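Local coordinates for protein O-succinylhomoserine sulfhydrylase (Mycobacterium tuberculosis, PDB 3NDN) that probably catalyses the pyridoxal-phosphate-dependent formation of L-homocysteine from O-succinyl-L-homoserine and hydrogen sulfide, the step that leads toward methionine, at residues A107-S112 against G131-V136; G114-A119 against K198-N203; Q168-E173 against A186-L191. All coordinates share one frame; numbering follows the deposited sequence.

Contact 1 (A107-S112 against G131-V136); sequences AAVFTS and GSCFVV
Val109 and Phe110 meet Cys133 and Val136 in a buried, apolar helix-to-helix contact between helix 105-114 and the first turns of helix 131-143, in the pyridoxal-phosphate-binding domain of this trans-sulfuration enzyme. The contact is small, 166 Å² over both sides, and has two separate points of touch. At the first, the thiol sulfur of Cys133 stands before the fork of Val109: SG is 4.1 Å from Val109 CG2 and equally far from Val109 CG1, so both methyls are used. Val109 turns CG1 anti to its backbone N (chi1 175°) and CG2 anti to its carbonyl carbon, which turns the open side of the fork to the sulfur. At the second, Val136 CG1 comes to the rim of the Phe110 ring, near the ring plane, 4.3 Å from Phe110 CD1; the methyl meets an edge. The backbones run close, with Phe110 CA 6.8 Å from Val136 CA and Val109 CA 7.3 Å from Cys133 CA. Met106, on helix 105-114, adds to the seam by touching Ser132, Cys133 and Val136. His257 of a second subunit packs on Val136 and is hydrogen-bonded through ND1 to Ser132 OG, which places this seam next to a subunit interface. With methyls, a thiol and an aromatic edge as the only touching groups, the two helices are held here by dispersion and by burial from water, and none of the touching groups supplies a directional bond between these two segments.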
ATOM      1  N   ALA A 107      19.983  11.654  -0.632  1.00 28.55           N
ATOM      2  CA  ALA A 107      20.705  10.455  -0.189  1.00 28.47           C
ATOM      3  C   ALA A 107      21.641   9.924  -1.281  1.00 29.11           C
ATOM      4  O   ALA A 107      22.771   9.534  -0.970  1.00 28.94           O
ATOM      5  CB  ALA A 107      19.749   9.384   0.276  1.00 27.99           C
ATOM      6  N   ALA A 108      21.192   9.934  -2.551  1.00 28.92           N
ATOM      7  CA  ALA A 108      22.066   9.566  -3.677  1.00 28.71           C
ATOM      8  C   ALA A 108      23.255  10.532  -3.836  1.00 29.50           C
ATOM      9  O   ALA A 108      24.377  10.086  -4.020  1.00 28.93           O
ATOM     10  CB  ALA A 108      21.273   9.452  -5.010  1.00 28.09           C
ATOM     11  N   VAL A 109      22.989  11.842  -3.775  1.00 29.84           N
ATOM     12  CA  VAL A 109      24.034  12.859  -3.874  1.00 31.08           C
ATOM     13  C   VAL A 109      25.094  12.739  -2.763  1.00 31.08           C
ATOM     14  O   VAL A 109      26.303  12.696  -3.055  1.00 30.37           O
ATOM     15  CB  VAL A 109      23.438  14.309  -3.884  1.00 30.53           C
ATOM     16  CG1 VAL A 109      24.552  15.358  -3.861  1.00 31.69           C
ATOM     17  CG2 VAL A 109      22.532  14.502  -5.085  1.00 30.89           C
ATOM     18  N   PHE A 110      24.648  12.669  -1.500  1.00 31.33           N
ATOM     19  CA  PHE A 110      25.581  12.599  -0.366  1.00 31.71           C
ATOM     20  C   PHE A 110      26.389  11.289  -0.370  1.00 32.02           C
ATOM     21  O   PHE A 110      27.622  11.310  -0.217  1.00 31.80           O
ATOM     22  CB  PHE A 110      24.884  12.818   1.006  1.00 31.67           C
ATOM     23  CG  PHE A 110      25.795  12.555   2.172  1.00 32.82           C
ATOM     24  CD1 PHE A 110      26.762  13.498   2.547  1.00 34.21           C
ATOM     25  CD2 PHE A 110      25.756  11.327   2.837  1.00 32.91           C
ATOM     26  CE1 PHE A 110      27.649  13.244   3.591  1.00 32.58           C
ATOM     27  CE2 PHE A 110      26.628  11.054   3.885  1.00 34.21           C
ATOM     28  CZ  PHE A 110      27.588  12.011   4.270  1.00 33.86           C
ATOM     29  N   THR A 111      25.708  10.160  -0.559  1.00 31.38           N
ATOM     30  CA  THR A 111      26.383   8.857  -0.539  1.00 31.77           C
ATOM     31  C   THR A 111      27.355   8.677  -1.725  1.00 31.67           C
ATOM     32  O   THR A 111      28.439   8.112  -1.551  1.00 32.44           O
ATOM     33  CB  THR A 111      25.374   7.678  -0.402  1.00 31.97           C
ATOM     34  OG1 THR A 111      24.637   7.832   0.822  1.00 32.42           O
ATOM     35  CG2 THR A 111      26.072   6.328  -0.386  1.00 32.53           C
ATOM     36  N   SER A 112      26.999   9.199  -2.899  1.00 31.37           N
ATOM     37  CA  SER A 112      27.867   9.050  -4.086  1.00 30.78           C
ATOM     38  C   SER A 112      29.178   9.835  -3.891  1.00 31.50           C
ATOM     39  O   SER A 112      30.274   9.308  -4.162  1.00 31.22           O
ATOM     40  CB  SER A 112      27.156   9.464  -5.374  1.00 30.74           C
ATOM     41  OG  SER A 112      26.878  10.860  -5.415  1.00 29.05           O
ATOM     42  N   GLY A 131      19.748  24.004  -3.633  1.00 36.35           N
ATOM     43  CA  GLY A 131      20.042  24.396  -2.242  1.00 35.98           C
ATOM     44  C   GLY A 131      20.754  23.371  -1.370  1.00 35.81           C
ATOM     45  O   GLY A 131      21.864  23.633  -0.865  1.00 36.34           O
ATOM     46  N   SER A 132      20.115  22.216  -1.173  1.00 34.62           N
ATOM     47  CA  SER A 132      20.681  21.130  -0.365  1.00 34.64           C
ATOM     48  C   SER A 132      21.993  20.544  -0.927  1.00 34.15           C
ATOM     49  O   SER A 132      22.868  20.150  -0.151  1.00 34.49           O
ATOM     50  CB  SER A 132      19.652  20.023  -0.140  1.00 34.04           C
ATOM     51  OG  SER A 132      18.638  20.428   0.766  1.00 34.96           O
ATOM     52  N   CYS A 133      22.122  20.455  -2.254  1.00 33.93           N
ATOM     53  CA  CYS A 133      23.407  20.042  -2.859  1.00 34.20           C
ATOM     54  C   CYS A 133      24.562  21.007  -2.506  1.00 34.51           C
ATOM     55  O   CYS A 133      25.688  20.558  -2.253  1.00 34.10           O
ATOM     56  CB  CYS A 133      23.305  19.875  -4.380  1.00 34.76           C
ATOM     57  SG  CYS A 133      22.158  18.563  -4.926  1.00 33.79           S
ATOM     58  N   PHE A 134      24.280  22.315  -2.501  1.00 34.79           N
ATOM     59  CA  PHE A 134      25.279  23.328  -2.121  1.00 36.22           C
ATOM     60  C   PHE A 134      25.692  23.163  -0.653  1.00 36.16           C
ATOM     61  O   PHE A 134      26.886  23.218  -0.341  1.00 36.99           O
ATOM     62  CB  PHE A 134      24.790  24.771  -2.413  1.00 36.15           C
ATOM     63  CG  PHE A 134      25.830  25.847  -2.121  1.00 38.74           C
ATOM     64  CD1 PHE A 134      26.811  26.167  -3.065  1.00 39.65           C
ATOM     65  CD2 PHE A 134      25.818  26.542  -0.910  1.00 39.48           C
ATOM     66  CE1 PHE A 134      27.781  27.154  -2.802  1.00 42.68           C
ATOM     67  CE2 PHE A 134      26.793  27.532  -0.632  1.00 41.78           C
ATOM     68  CZ  PHE A 134      27.767  27.832  -1.580  1.00 42.24           C
ATOM     69  N   VAL A 135      24.717  22.928   0.229  1.00 35.90           N
ATOM     70  CA  VAL A 135      24.990  22.726   1.668  1.00 36.15           C
ATOM     71  C   VAL A 135      25.886  21.497   1.896  1.00 35.78           C
ATOM     72  O   VAL A 135      26.800  21.543   2.717  1.00 36.20           O
ATOM     73  CB  VAL A 135      23.688  22.594   2.515  1.00 36.36           C
ATOM     74  CG1 VAL A 135      24.008  22.203   3.963  1.00 36.90           C
ATOM     75  CG2 VAL A 135      22.869  23.875   2.471  1.00 35.81           C
ATOM     76  N   VAL A 136      25.628  20.421   1.148  1.00 34.60           N
ATOM     77  CA  VAL A 136      26.448  19.199   1.198  1.00 34.43           C
ATOM     78  C   VAL A 136      27.911  19.506   0.790  1.00 35.10           C
ATOM     79  O   VAL A 136      28.847  19.071   1.463  1.00 34.68           O
ATOM     80  CB  VAL A 136      25.865  18.056   0.287  1.00 34.04           C
ATOM     81  CG1 VAL A 136      26.898  16.963   0.021  1.00 34.32           C
ATOM     82  CG2 VAL A 136      24.603  17.438   0.900  1.00 33.50           C
TER

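Contact 2 (G114-A119 against K198-N203); sequences GALLGA and KVVLDN
Leu116 reaches across from the loop after helix 105-114 and splits its two methyls between Lys198 and Val200 on strand 198-202. Its CB points toward the strand; chi1 of -65° sets CG anti to the carbonyl carbon, and chi2 of 167° then sends the two methyls to different residues of the same strand face. Leu116 CD1 goes to Val200 CG2, 3.8 Å away, and the two side chains pass each other heading in opposite directions, one from the loop and one from the sheet. Leu116 CD2 goes to Lys198 CG at 4.1 Å; here the side chains cross at nearly a right angle, and the lysine offers its aliphatic root. A bend at chi2 (-68°) then carries the rest of the lysine chain off, with its NZ 7.2 Å from Leu116 CD2, so the ammonium group is kept out of the apolar patch. The contact buries 110 Å² and runs from the buried Val200 to the exposed Lys198. Leu117 O, on the next residue, accepts a hydrogen bond from Trp144 NE1 of a second subunit. Ala169 of the adjacent strand 169-173 and Tyr246 of helix 244-258 also touch Leu116. The leucine thus fills an angle between that helix and two parallel strands of the central sheet, 169-173 and 198-202.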
ATOM      1  N   GLY A 114      30.318  10.984  -0.861  1.00 31.93           N
ATOM      2  CA  GLY A 114      30.979  10.426   0.320  1.00 32.16           C
ATOM      3  C   GLY A 114      31.775   9.169  -0.005  1.00 32.27           C
ATOM      4  O   GLY A 114      32.804   8.894   0.615  1.00 32.41           O
ATOM      5  N   ALA A 115      31.304   8.412  -0.994  1.00 31.38           N
ATOM      6  CA  ALA A 115      31.997   7.222  -1.474  1.00 31.59           C
ATOM      7  C   ALA A 115      33.363   7.541  -2.103  1.00 32.47           C
ATOM      8  O   ALA A 115      34.239   6.678  -2.142  1.00 33.11           O
ATOM      9  CB  ALA A 115      31.125   6.514  -2.510  1.00 30.93           C
ATOM     10  N   LEU A 116      33.502   8.754  -2.640  1.00 32.28           N
ATOM     11  CA  LEU A 116      34.727   9.189  -3.336  1.00 33.62           C
ATOM     12  C   LEU A 116      35.637  10.049  -2.447  1.00 34.63           C
ATOM     13  O   LEU A 116      36.824  10.260  -2.774  1.00 36.23           O
ATOM     14  CB  LEU A 116      34.362   9.980  -4.605  1.00 32.96           C
ATOM     15  CG  LEU A 116      33.622   9.266  -5.759  1.00 33.36           C
ATOM     16  CD1 LEU A 116      33.078  10.282  -6.765  1.00 34.42           C
ATOM     17  CD2 LEU A 116      34.536   8.259  -6.463  1.00 34.20           C
ATOM     18  N   LEU A 117      35.087  10.550  -1.340  1.00 34.76           N
ATOM     19  CA  LEU A 117      35.728  11.638  -0.579  1.00 35.74           C
ATOM     20  C   LEU A 117      35.836  11.431   0.945  1.00 35.94           C
ATOM     21  O   LEU A 117      34.856  11.602   1.684  1.00 35.56           O
ATOM     22  CB  LEU A 117      35.029  12.977  -0.868  1.00 34.78           C
ATOM     23  CG  LEU A 117      34.944  13.523  -2.296  1.00 34.79           C
ATOM     24  CD1 LEU A 117      33.863  14.578  -2.372  1.00 31.36           C
ATOM     25  CD2 LEU A 117      36.306  14.098  -2.771  1.00 34.13           C
ATOM     26  N   GLY A 118      37.040  11.086   1.400  1.00 36.94           N
ATOM     27  CA  GLY A 118      37.359  11.058   2.839  1.00 37.36           C
ATOM     28  C   GLY A 118      38.117  12.308   3.288  1.00 38.09           C
ATOM     29  O   GLY A 118      38.349  13.232   2.491  1.00 37.85           O
ATOM     30  N   ALA A 119      38.471  12.358   4.570  1.00 38.66           N
ATOM     31  CA  ALA A 119      39.293  13.456   5.091  1.00 39.18           C
ATOM     32  C   ALA A 119      40.545  13.629   4.234  1.00 39.43           C
ATOM     33  O   ALA A 119      41.269  12.668   3.985  1.00 39.76           O
ATOM     34  CB  ALA A 119      39.659  13.208   6.570  1.00 39.75           C
ATOM     35  N   LYS A 198      36.922  11.551 -10.767  1.00 37.29           N
ATOM     36  CA  LYS A 198      35.692  10.910 -11.271  1.00 36.88           C
ATOM     37  C   LYS A 198      34.570  11.948 -11.371  1.00 35.94           C
ATOM     38  O   LYS A 198      34.336  12.701 -10.426  1.00 36.01           O
ATOM     39  CB  LYS A 198      35.243   9.762 -10.347  1.00 36.29           C
ATOM     40  CG  LYS A 198      36.264   8.625 -10.165  1.00 38.42           C
ATOM     41  CD  LYS A 198      36.479   7.824 -11.459  1.00 40.10           C
ATOM     42  CE  LYS A 198      37.654   6.861 -11.325  1.00 42.66           C
ATOM     43  NZ  LYS A 198      37.705   5.860 -12.438  1.00 43.88           N
ATOM     44  N   VAL A 199      33.854  11.955 -12.494  1.00 35.66           N
ATOM     45  CA  VAL A 199      32.827  12.970 -12.748  1.00 35.08           C
ATOM     46  C   VAL A 199      31.429  12.503 -12.311  1.00 34.61           C
ATOM     47  O   VAL A 199      30.941  11.485 -12.809  1.00 34.23           O
ATOM     48  CB  VAL A 199      32.801  13.359 -14.244  1.00 35.01           C
ATOM     49  CG1 VAL A 199      31.688  14.364 -14.535  1.00 34.95           C
ATOM     50  CG2 VAL A 199      34.167  13.923 -14.684  1.00 36.02           C
ATOM     51  N   VAL A 200      30.795  13.244 -11.394  1.00 34.27           N
ATOM     52  CA  VAL A 200      29.414  12.939 -10.931  1.00 33.47           C
ATOM     53  C   VAL A 200      28.437  13.972 -11.515  1.00 33.42           C
ATOM     54  O   VAL A 200      28.533  15.159 -11.202  1.00 33.28           O
ATOM     55  CB  VAL A 200      29.282  12.901  -9.355  1.00 33.54           C
ATOM     56  CG1 VAL A 200      27.856  12.461  -8.905  1.00 32.72           C
ATOM     57  CG2 VAL A 200      30.316  11.970  -8.731  1.00 34.19           C
ATOM     58  N   LEU A 201      27.522  13.508 -12.379  1.00 33.02           N
ATOM     59  CA  LEU A 201      26.470  14.337 -12.987  1.00 32.69           C
ATOM     60  C   LEU A 201      25.119  14.125 -12.286  1.00 32.78           C
ATOM     61  O   LEU A 201      24.670  12.993 -12.177  1.00 31.84           O
ATOM     62  CB  LEU A 201      26.301  13.979 -14.483  1.00 32.53           C
ATOM     63  CG  LEU A 201      25.153  14.624 -15.278  1.00 31.94           C
ATOM     64  CD1 LEU A 201      25.403  16.125 -15.495  1.00 32.96           C
ATOM     65  CD2 LEU A 201      24.907  13.916 -16.646  1.00 29.35           C
ATOM     66  N   ASP A 202      24.500  15.216 -11.827  1.00 33.35           N
ATOM     67  CA  ASP A 202      23.111  15.235 -11.316  1.00 34.93           C
ATOM     68  C   ASP A 202      22.217  15.583 -12.511  1.00 35.10           C
ATOM     69  O   ASP A 202      22.255  16.713 -13.001  1.00 35.70           O
ATOM     70  CB  ASP A 202      23.016  16.277 -10.170  1.00 35.13           C
ATOM     71  CG  ASP A 202      21.585  16.559  -9.698  1.00 37.37           C
ATOM     72  OD1 ASP A 202      20.614  16.380 -10.471  1.00 39.57           O
ATOM     73  OD2 ASP A 202      21.438  16.997  -8.527  1.00 37.86           O
ATOM     74  N   ASN A 203      21.451  14.596 -12.995  1.00 35.35           N
ATOM     75  CA  ASN A 203      20.700  14.689 -14.260  1.00 35.44           C
ATOM     76  C   ASN A 203      19.171  14.842 -14.083  1.00 35.38           C
ATOM     77  O   ASN A 203      18.400  14.470 -14.976  1.00 34.46           O
ATOM     78  CB  ASN A 203      21.005  13.455 -15.143  1.00 34.92           C
ATOM     79  CG  ASN A 203      20.693  13.686 -16.617  1.00 36.35           C
ATOM     80  OD1 ASN A 203      20.900  14.784 -17.144  1.00 38.32           O
ATOM     81  ND2 ASN A 203      20.179  12.654 -17.290  1.00 36.96           N
TER

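Contact 3 (Q168-E173 against A186-L191); sequences QAVFFE and AAVTEL
Val188 of helix 185-194 points at strand 169-173 and sets one methyl against both Phe172 and Val170, which lie two residues apart on the same face of the strand. Followed outward, Val188 CB is already 4.4 Å from Phe172 CE2. From there the side chain forks. Val188 CG1, anti to the backbone N (chi1 169°), is the branch that does the work: it lies 3.8 Å from Phe172 CE2, and it also reaches Val170 CG1 at 4.2 Å. The ring is approached obliquely, and its neighbouring atom Phe172 CD2 is 4.4 Å from the same methyl. Val188 CG2, anti to the carbonyl carbon, is turned off this pair of residues and stays 5.0 Å from Phe172 CE2. Phe172 helps from its own side: its CG sits between the backbone N and the carbonyl carbon (chi1 60°), and the ring and the valine pass each other in opposite directions. The backbones are far apart: with 8.8 Å from Val170 CA to Thr189 CA, the two segments touch through side chains. Only carbon meets carbon, and the buried area is a modest 97 Å². Other residues complete the surroundings of Val188: Trp159 and Leu156 of helix 156-162 and Val183 just before its own helix, with Trp159 touching Val170 as well. The helix and strand belong to the beta-alpha-beta unit formed by strand 169-173, helix 185-194 and the parallel neighbouring strand 198-202. Val170 and Phe172 face this helix layer, whereas the intervening Phe171 packs on Cys133 and Cys137 of helix 131-143, so strand 169-173 runs sandwiched between helices.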
ATOM      1  N   GLN A 168      39.998  14.324  -6.688  1.00 41.48           N
ATOM      2  CA  GLN A 168      39.252  13.062  -6.512  1.00 40.40           C
ATOM      3  C   GLN A 168      37.852  13.052  -7.163  1.00 39.31           C
ATOM      4  O   GLN A 168      37.451  12.043  -7.753  1.00 39.10           O
ATOM      5  CB  GLN A 168      39.146  12.682  -5.023  1.00 40.58           C
ATOM      6  CG  GLN A 168      40.372  11.960  -4.454  1.00 41.01           C
ATOM      7  CD  GLN A 168      41.565  12.894  -4.265  1.00 42.00           C
ATOM      8  OE1 GLN A 168      41.430  13.987  -3.703  1.00 41.80           O
ATOM      9  NE2 GLN A 168      42.732  12.473  -4.748  1.00 42.99           N
ATOM     10  N   ALA A 169      37.123  14.166  -7.061  1.00 38.29           N
ATOM     11  CA  ALA A 169      35.752  14.248  -7.595  1.00 37.69           C
ATOM     12  C   ALA A 169      35.412  15.601  -8.218  1.00 37.16           C
ATOM     13  O   ALA A 169      35.958  16.627  -7.819  1.00 37.22           O
ATOM     14  CB  ALA A 169      34.719  13.876  -6.516  1.00 36.54           C
ATOM     15  N   VAL A 170      34.514  15.564  -9.209  1.00 36.55           N
ATOM     16  CA  VAL A 170      33.900  16.740  -9.837  1.00 35.96           C
ATOM     17  C   VAL A 170      32.357  16.572  -9.767  1.00 35.74           C
ATOM     18  O   VAL A 170      31.841  15.484 -10.060  1.00 35.47           O
ATOM     19  CB  VAL A 170      34.376  16.873 -11.307  1.00 36.59           C
ATOM     20  CG1 VAL A 170      33.437  17.760 -12.147  1.00 36.67           C
ATOM     21  CG2 VAL A 170      35.838  17.414 -11.364  1.00 36.32           C
ATOM     22  N   PHE A 171      31.633  17.623  -9.371  1.00 35.39           N
ATOM     23  CA  PHE A 171      30.147  17.572  -9.282  1.00 35.01           C
ATOM     24  C   PHE A 171      29.499  18.810  -9.936  1.00 35.11           C
ATOM     25  O   PHE A 171      29.913  19.929  -9.655  1.00 35.06           O
ATOM     26  CB  PHE A 171      29.704  17.471  -7.809  1.00 34.48           C
ATOM     27  CG  PHE A 171      28.194  17.419  -7.611  1.00 34.65           C
ATOM     28  CD1 PHE A 171      27.473  16.282  -7.946  1.00 34.64           C
ATOM     29  CD2 PHE A 171      27.500  18.520  -7.112  1.00 35.87           C
ATOM     30  CE1 PHE A 171      26.071  16.233  -7.783  1.00 35.04           C
ATOM     31  CE2 PHE A 171      26.100  18.477  -6.933  1.00 37.09           C
ATOM     32  CZ  PHE A 171      25.389  17.329  -7.273  1.00 34.44           C
ATOM     33  N   PHE A 172      28.484  18.610 -10.792  1.00 34.26           N
ATOM     34  CA  PHE A 172      27.664  19.724 -11.325  1.00 34.38           C
ATOM     35  C   PHE A 172      26.259  19.256 -11.766  1.00 33.95           C
ATOM     36  O   PHE A 172      26.039  18.053 -11.927  1.00 33.19           O
ATOM     37  CB  PHE A 172      28.371  20.470 -12.484  1.00 34.50           C
ATOM     38  CG  PHE A 172      28.699  19.600 -13.699  1.00 34.68           C
ATOM     39  CD1 PHE A 172      27.768  19.410 -14.720  1.00 33.24           C
ATOM     40  CD2 PHE A 172      29.961  19.011 -13.831  1.00 34.91           C
ATOM     41  CE1 PHE A 172      28.066  18.613 -15.845  1.00 34.99           C
ATOM     42  CE2 PHE A 172      30.280  18.210 -14.948  1.00 34.58           C
ATOM     43  CZ  PHE A 172      29.330  18.007 -15.967  1.00 33.07           C
ATOM     44  N   GLU A 173      25.339  20.215 -11.932  1.00 34.17           N
ATOM     45  CA  GLU A 173      24.020  20.012 -12.569  1.00 34.78           C
ATOM     46  C   GLU A 173      23.982  20.797 -13.882  1.00 34.85           C
ATOM     47  O   GLU A 173      24.569  21.885 -13.963  1.00 35.22           O
ATOM     48  CB  GLU A 173      22.882  20.563 -11.694  1.00 34.78           C
ATOM     49  CG  GLU A 173      22.752  19.974 -10.286  1.00 37.96           C
ATOM     50  CD  GLU A 173      21.951  20.881  -9.337  1.00 43.08           C
ATOM     51  OE1 GLU A 173      21.078  21.657  -9.816  1.00 45.15           O
ATOM     52  OE2 GLU A 173      22.197  20.819  -8.109  1.00 43.02           O
ATOM     53  N   ALA A 186      31.197  17.194 -22.212  1.00 36.44           N
ATOM     54  CA  ALA A 186      32.397  16.582 -22.817  1.00 37.43           C
ATOM     55  C   ALA A 186      33.700  17.333 -22.493  1.00 38.24           C
ATOM     56  O   ALA A 186      34.728  16.709 -22.228  1.00 39.12           O
ATOM     57  CB  ALA A 186      32.239  16.413 -24.323  1.00 37.53           C
ATOM     58  N   ALA A 187      33.660  18.663 -22.521  1.00 38.46           N
ATOM     59  CA  ALA A 187      34.863  19.456 -22.252  1.00 38.67           C
ATOM     60  C   ALA A 187      35.289  19.378 -20.774  1.00 38.67           C
ATOM     61  O   ALA A 187      36.477  19.253 -20.470  1.00 38.98           O
ATOM     62  CB  ALA A 187      34.663  20.900 -22.706  1.00 38.88           C
ATOM     63  N   VAL A 188      34.323  19.434 -19.858  1.00 37.28           N
ATOM     64  CA  VAL A 188      34.638  19.331 -18.428  1.00 37.24           C
ATOM     65  C   VAL A 188      35.141  17.916 -18.075  1.00 37.31           C
ATOM     66  O   VAL A 188      36.081  17.769 -17.289  1.00 37.59           O
ATOM     67  CB  VAL A 188      33.438  19.754 -17.530  1.00 36.71           C
ATOM     68  CG1 VAL A 188      33.679  19.380 -16.059  1.00 36.93           C
ATOM     69  CG2 VAL A 188      33.173  21.253 -17.681  1.00 36.24           C
ATOM     70  N   THR A 189      34.546  16.894 -18.685  1.00 36.40           N
ATOM     71  CA  THR A 189      34.953  15.493 -18.462  1.00 37.16           C
ATOM     72  C   THR A 189      36.430  15.258 -18.889  1.00 38.22           C
ATOM     73  O   THR A 189      37.190  14.548 -18.204  1.00 38.13           O
ATOM     74  CB  THR A 189      33.990  14.509 -19.185  1.00 36.61           C
ATOM     75  OG1 THR A 189      32.684  14.579 -18.586  1.00 36.43           O
ATOM     76  CG2 THR A 189      34.475  13.069 -19.062  1.00 37.87           C
ATOM     77  N   GLU A 190      36.825  15.878 -20.003  1.00 38.67           N
ATOM     78  CA  GLU A 190      38.201  15.783 -20.502  1.00 39.77           C
ATOM     79  C   GLU A 190      39.206  16.359 -19.479  1.00 40.22           C
ATOM     80  O   GLU A 190      40.198  15.700 -19.160  1.00 40.96           O
ATOM     81  CB  GLU A 190      38.339  16.462 -21.882  1.00 40.68           C
ATOM     82  N   LEU A 191      38.930  17.557 -18.954  1.00 40.05           N
ATOM     83  CA  LEU A 191      39.781  18.194 -17.923  1.00 40.59           C
ATOM     84  C   LEU A 191      39.825  17.428 -16.601  1.00 40.41           C
ATOM     85  O   LEU A 191      40.857  17.422 -15.923  1.00 40.60           O
ATOM     86  CB  LEU A 191      39.332  19.636 -17.630  1.00 40.74           C
ATOM     87  CG  LEU A 191      39.398  20.717 -18.711  1.00 41.76           C
ATOM     88  CD1 LEU A 191      38.550  21.915 -18.299  1.00 40.81           C
ATOM     89  CD2 LEU A 191      40.852  21.157 -19.021  1.00 42.79           C
TER

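Overall arrangement
The three contacts adjoin one another about the central sheet. Contacts 2 and 3 share it through neighbouring parallel strands, Val200 N bonding Val170 O at 2.8 Å, and their centres are 11 Å apart; contact 3 is nested in the chain loop that contact 2 closes. Contact 1 lies against the other side of strand 169-173 from the helix of contact 3, with Val109 CG1 4.0 Å from Phe171 CZ, and its centre is 10 Å from that of contact 2. The cofactor end is where 1 and 2 converge: Cys133 SG packs 4.0 Å from Asp202 OD2, which lies close to N1 of the pyridoxal-phosphate-modified lysine at position 227.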